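Local coordinates for uncharacterized protein (Pyrococcus furiosus, PDB 4XLZ) that removes an acetyl group from N,N'-diacetylchitobiose as a metal-binding deacetylase of carbohydrate esterase family 14, at the interface of chains A and B. Numbering follows the deposited sequence. Chains: chain A/B, Uncharacterized protein.

The interface of chains A and B. Residues chain A 116, 121, 156, 160; chain B 147, 149, 152-153.
B:Arg152 reaches across from the start of helix 149-164 of chain B and sets its NH2 against the carboxylate of A:Glu160, on the same helix of chain A: a salt bridge and hydrogen bond of 3.1 Å from NH2 to OE2, nearly along the C-O axis of the acceptor. Two copies of the protein meet here, though the structure alone does not show whether the contact serves the working oligomer. A bend at chi3 (-68°) also brings that NH2 2.9 Å from the phenol OH of loop residue A:Tyr116, a poorly directed hydrogen bond at most. That phenol donates to A:Glu160 OE2 on its syn side, and both donors, one from each chain, reach this oxygen from the same face. A:Arg121 grips OE1 side-on with NE and NH2, both from one face of the carboxylate and with OE1 in the guanidinium plane, which helps to fix its rotation. An alanine in place of A:Glu160 would probably leave B:Arg152 without its countercharge and let A:Arg121 turn away. B:Pro149 fills in beside this knot, its CB 3.6 Å from A:Tyr116 OH, while B:Arg152 NH1 sits above the A:Phe156 ring plane, out past the CD1-CE1 rim, the planes 51° apart. The B:Arg153 side is looser: its extended chain passes the A:Tyr116 ring edge, NH2 3.5 Å from CE1, and joins that tyrosine's backbone O through a water. At the core's margin another water bridges A:Glu160 OE2, B:Ser147 O and B:Arg152 NH1, the last almost straight, 173° at the hydrogen.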
loop_
_atom_site.group_PDB
_atom_site.type_symbol
_atom_site.label_atom_id
_atom_site.label_comp_id
_atom_site.label_asym_id
_atom_site.label_seq_id
_atom_site.Cartn_x
_atom_site.Cartn_y
_atom_site.Cartn_z
ATOM N N TYR A 116 1.633 -1.260 -9.946
ATOM C CA TYR A 116 0.665 -0.536 -10.785
ATOM C C TYR A 116 0.319 0.744 -9.981
ATOM O O TYR A 116 -0.527 0.702 -9.048
ATOM C CB TYR A 116 -0.605 -1.395 -11.055
ATOM C CG TYR A 116 -1.582 -0.654 -11.884
ATOM C CD1 TYR A 116 -2.778 -0.156 -11.296
ATOM C CD2 TYR A 116 -1.321 -0.355 -13.227
ATOM C CE1 TYR A 116 -3.742 0.519 -12.088
ATOM C CE2 TYR A 116 -2.219 0.361 -14.012
ATOM C CZ TYR A 116 -3.430 0.839 -13.417
ATOM O OH TYR A 116 -4.361 1.552 -14.133
ATOM N N ARG A 121 3.879 5.544 -13.367
ATOM C CA ARG A 121 3.472 6.487 -14.422
ATOM C C ARG A 121 4.429 7.605 -14.432
ATOM O O ARG A 121 4.738 8.138 -15.566
ATOM C CB ARG A 121 2.039 7.036 -14.146
ATOM C CG ARG A 121 0.942 5.878 -14.198
ATOM C CD ARG A 121 -0.434 6.615 -14.165
ATOM N NE ARG A 121 -1.458 5.571 -13.998
ATOM C CZ ARG A 121 -1.824 5.051 -12.813
ATOM N NH1 ARG A 121 -1.618 5.681 -11.663
ATOM N NH2 ARG A 121 -2.492 3.892 -12.867
ATOM N N PHE A 156 -1.216 -1.163 -19.491
ATOM C CA PHE A 156 -2.105 -0.091 -18.967
ATOM C C PHE A 156 -1.307 1.121 -18.585
ATOM O O PHE A 156 -1.731 2.229 -18.898
ATOM C CB PHE A 156 -2.817 -0.646 -17.678
ATOM C CG PHE A 156 -3.955 -1.630 -17.952
ATOM C CD1 PHE A 156 -4.987 -1.264 -18.823
ATOM C CD2 PHE A 156 -3.866 -2.895 -17.341
ATOM C CE1 PHE A 156 -6.057 -2.208 -19.033
ATOM C CE2 PHE A 156 -4.931 -3.850 -17.589
ATOM C CZ PHE A 156 -6.004 -3.473 -18.445
ATOM N N GLU A 160 -1.869 4.934 -20.128
ATOM C CA GLU A 160 -2.175 6.035 -19.155
ATOM C C GLU A 160 -1.124 7.080 -19.239
ATOM O O GLU A 160 -1.430 8.325 -19.187
ATOM C CB GLU A 160 -2.231 5.436 -17.763
ATOM C CG GLU A 160 -3.433 4.502 -17.653
ATOM C CD GLU A 160 -3.243 3.441 -16.498
ATOM O OE1 GLU A 160 -2.312 3.535 -15.688
ATOM O OE2 GLU A 160 -4.047 2.462 -16.493
ATOM N N SER B 147 -9.480 2.935 -20.810
ATOM C CA SER B 147 -8.122 3.095 -20.339
ATOM C C SER B 147 -7.977 4.040 -19.165
ATOM O O SER B 147 -6.835 4.246 -18.685
ATOM C CB SER B 147 -7.298 3.678 -21.478
ATOM O OG SER B 147 -7.370 2.636 -22.530
ATOM N N PRO B 149 -8.171 4.499 -15.302
ATOM C CA PRO B 149 -8.396 3.720 -14.072
ATOM C C PRO B 149 -9.491 4.331 -13.225
ATOM O O PRO B 149 -10.162 3.532 -12.508
ATOM C CB PRO B 149 -7.056 3.782 -13.358
ATOM C CG PRO B 149 -6.333 5.058 -13.966
ATOM C CD PRO B 149 -6.801 5.117 -15.443
ATOM N N ARG B 152 -12.726 2.637 -14.545
ATOM C CA ARG B 152 -12.851 1.172 -14.277
ATOM C C ARG B 152 -13.099 1.002 -12.743
ATOM O O ARG B 152 -13.987 0.262 -12.309
ATOM C CB ARG B 152 -11.515 0.448 -14.574
ATOM C CG ARG B 152 -11.194 0.432 -16.091
ATOM C CD ARG B 152 -10.033 -0.498 -16.360
ATOM N NE ARG B 152 -8.780 0.078 -15.771
ATOM C CZ ARG B 152 -7.767 0.562 -16.450
ATOM N NH1 ARG B 152 -7.790 0.805 -17.744
ATOM N NH2 ARG B 152 -6.671 0.938 -15.764
ATOM N N ARG B 153 -12.353 1.730 -11.920
ATOM C CA ARG B 153 -12.435 1.527 -10.450
ATOM C C ARG B 153 -13.827 2.037 -9.968
ATOM O O ARG B 153 -14.444 1.383 -9.101
ATOM C CB ARG B 153 -11.357 2.273 -9.737
ATOM C CG ARG B 153 -10.006 1.585 -10.055
ATOM C CD ARG B 153 -8.857 2.367 -9.468
ATOM N NE ARG B 153 -7.624 1.546 -9.639
ATOM C CZ ARG B 153 -6.538 1.751 -8.913
ATOM N NH1 ARG B 153 -6.327 2.823 -8.090
ATOM N NH2 ARG B 153 -5.535 0.823 -9.113
HETATM O O HOH W 1 -5.432 1.950 -18.824
HETATM O O HOH W 2 -2.841 1.792 -8.140
#